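Local structure of beta-xylanase (Roseburia intestinalis L1-82, 6SGF) at residues G28-S33 with V41-P46. The protein probably hydrolyses internal beta-1,4-xylosidic linkages of xylan, and the part described here is its low-affinity xylan-binding module, CBM86. Residues are numbered along the deposited sequence; the frame is centred on the assembly and turned at random.
Sequences GQWKLS and VKWTLP
Trp30 meets Trp43 in an edge-to-face pair, and here the two beta-sheets meet through side chains. The edge of Trp43 is directed at the face of Trp30, with the centroids of the two five-membered rings 4.3 Å apart and the planes at 54°. Trp43 NE1 stands over that face, displaced toward the rim, and comes within 3.2 Å of Trp30 NE1. Both nitrogens are donors, so this is ring packing and not a hydrogen bond; Trp30 NE1 donates its N-H hydrogen bond to the carbonyl O of Leu14. Farther along the indole, Trp43 CZ2 lies 4.0 Å from Trp30 CB. The arrangement is that of a beta-sandwich, the fold common among carbohydrate-binding modules: strands 29-33 and 41-45 belong to different antiparallel sheets and run nearly antiparallel at 158°; their axes come within 10.6 Å, with largely apolar side chains meeting between them. Leu32 is next to face inward. Its CD1 touches the edge of the Trp43 ring at CH2, 3.8 Å away, while CD2 sits between Trp43 CZ2 and Val41 CG2, 4.0 Å from each. With CG1 anti to the backbone N (chi1 -178°), Val41 lays that methyl over the centre of a Trp43 face, 3.6 Å above the plane.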
loop_
_atom_site.group_PDB
_atom_site.type_symbol
_atom_site.label_atom_id
_atom_site.label_comp_id
_atom_site.label_asym_id
_atom_site.label_seq_id
_atom_site.Cartn_x
_atom_site.Cartn_y
_atom_site.Cartn_z
ATOM N N GLY B 28 -9.146 -1.756 -2.948
ATOM C CA GLY B 28 -7.883 -1.070 -2.841
ATOM C C GLY B 28 -6.748 -1.642 -3.678
ATOM O O GLY B 28 -5.619 -1.185 -3.544
ATOM N N GLN B 29 -7.021 -2.604 -4.553
ATOM C CA GLN B 29 -6.000 -3.203 -5.407
ATOM C C GLN B 29 -6.400 -3.122 -6.876
ATOM O O GLN B 29 -7.578 -3.124 -7.223
ATOM C CB GLN B 29 -5.786 -4.674 -5.027
ATOM C CG GLN B 29 -5.349 -4.807 -3.577
ATOM C CD GLN B 29 -5.127 -6.250 -3.151
ATOM O OE1 GLN B 29 -5.513 -7.188 -3.863
ATOM N NE2 GLN B 29 -4.541 -6.427 -1.970
ATOM N N TRP B 30 -5.404 -3.042 -7.747
ATOM C CA TRP B 30 -5.666 -3.145 -9.176
ATOM C C TRP B 30 -5.737 -4.634 -9.507
ATOM O O TRP B 30 -4.716 -5.327 -9.451
ATOM C CB TRP B 30 -4.573 -2.442 -9.980
ATOM C CG TRP B 30 -4.792 -0.975 -10.203
ATOM C CD1 TRP B 30 -4.048 0.054 -9.699
ATOM C CD2 TRP B 30 -5.836 -0.375 -10.976
ATOM N NE1 TRP B 30 -4.552 1.262 -10.128
ATOM C CE2 TRP B 30 -5.659 1.024 -10.903
ATOM C CE3 TRP B 30 -6.914 -0.888 -11.719
ATOM C CZ2 TRP B 30 -6.515 1.923 -11.549
ATOM C CZ3 TRP B 30 -7.767 0.011 -12.362
ATOM C CH2 TRP B 30 -7.549 1.397 -12.283
ATOM N N LYS B 31 -6.940 -5.128 -9.844
ATOM C CA LYS B 31 -7.175 -6.535 -10.142
ATOM C C LYS B 31 -7.101 -6.723 -11.656
ATOM O O LYS B 31 -7.825 -6.064 -12.406
ATOM C CB LYS B 31 -8.519 -7.011 -9.579
ATOM C CG LYS B 31 -8.618 -6.834 -8.043
ATOM C CD LYS B 31 -9.513 -7.810 -7.338
ATOM C CE LYS B 31 -9.440 -7.582 -5.824
ATOM N NZ LYS B 31 -8.348 -8.316 -5.195
ATOM N N LEU B 32 -6.185 -7.574 -12.104
ATOM C CA LEU B 32 -5.894 -7.695 -13.517
ATOM C C LEU B 32 -6.224 -9.094 -14.016
ATOM O O LEU B 32 -6.056 -10.091 -13.292
ATOM C CB LEU B 32 -4.415 -7.393 -13.809
ATOM C CG LEU B 32 -3.809 -6.173 -13.126
ATOM C CD1 LEU B 32 -2.307 -6.141 -13.440
ATOM C CD2 LEU B 32 -4.492 -4.888 -13.515
ATOM N N SER B 33 -6.682 -9.147 -15.271
ATOM C CA SER B 33 -6.933 -10.399 -15.963
ATOM C C SER B 33 -6.352 -10.316 -17.372
ATOM O O SER B 33 -6.591 -9.345 -18.092
ATOM C CB SER B 33 -8.434 -10.712 -16.028
ATOM O OG SER B 33 -8.583 -12.083 -16.294
ATOM N N VAL B 41 -0.689 -3.776 -18.652
ATOM C CA VAL B 41 -1.227 -2.509 -18.170
ATOM C C VAL B 41 -0.055 -1.584 -17.922
ATOM O O VAL B 41 1.027 -2.029 -17.522
ATOM C CB VAL B 41 -2.054 -2.672 -16.879
ATOM C CG1 VAL B 41 -2.639 -1.330 -16.427
ATOM C CG2 VAL B 41 -3.145 -3.662 -17.085
ATOM N N LYS B 42 -0.255 -0.307 -18.198
ATOM C CA LYS B 42 0.727 0.729 -17.933
ATOM C C LYS B 42 0.072 1.772 -17.041
ATOM O O LYS B 42 -1.021 2.233 -17.354
ATOM C CB LYS B 42 1.219 1.374 -19.227
ATOM C CG LYS B 42 2.097 2.587 -18.983
ATOM C CD LYS B 42 2.519 3.241 -20.319
ATOM C CE LYS B 42 3.392 4.436 -20.099
ATOM N NZ LYS B 42 3.820 5.087 -21.384
ATOM N N TRP B 43 0.715 2.111 -15.917
ATOM C CA TRP B 43 0.203 3.119 -15.001
ATOM C C TRP B 43 1.129 4.333 -14.939
ATOM O O TRP B 43 2.349 4.185 -14.817
ATOM C CB TRP B 43 0.069 2.586 -13.581
ATOM C CG TRP B 43 -0.893 1.506 -13.301
ATOM C CD1 TRP B 43 -2.180 1.640 -12.866
ATOM C CD2 TRP B 43 -0.622 0.111 -13.351
ATOM N NE1 TRP B 43 -2.744 0.389 -12.672
ATOM C CE2 TRP B 43 -1.800 -0.561 -12.953
ATOM C CE3 TRP B 43 0.502 -0.645 -13.715
ATOM C CZ2 TRP B 43 -1.877 -1.936 -12.886
ATOM C CZ3 TRP B 43 0.418 -2.013 -13.660
ATOM C CH2 TRP B 43 -0.757 -2.650 -13.240
ATOM N N THR B 44 0.536 5.526 -14.911
ATOM C CA THR B 44 1.274 6.759 -14.720
ATOM C C THR B 44 1.501 7.026 -13.237
ATOM O O THR B 44 0.630 6.768 -12.399
ATOM C CB THR B 44 0.513 7.946 -15.334
ATOM O OG1 THR B 44 0.151 7.649 -16.696
ATOM C CG2 THR B 44 1.407 9.209 -15.299
ATOM N N LEU B 45 2.681 7.541 -12.922
ATOM C CA LEU B 45 2.985 7.909 -11.548
ATOM C C LEU B 45 2.398 9.287 -11.243
ATOM O O LEU B 45 2.291 10.127 -12.135
ATOM C CB LEU B 45 4.486 7.917 -11.329
ATOM C CG LEU B 45 5.244 6.594 -11.521
ATOM C CD1 LEU B 45 6.695 6.885 -11.130
ATOM C CD2 LEU B 45 4.596 5.483 -10.700
ATOM N N PRO B 46 2.006 9.550 -9.999
ATOM C CA PRO B 46 1.479 10.894 -9.687
ATOM C C PRO B 46 2.486 12.011 -9.959
ATOM O O PRO B 46 2.081 13.159 -10.173
ATOM C CB PRO B 46 1.120 10.799 -8.196
ATOM C CG PRO B 46 1.022 9.356 -7.907
ATOM C CD PRO B 46 1.972 8.659 -8.834
#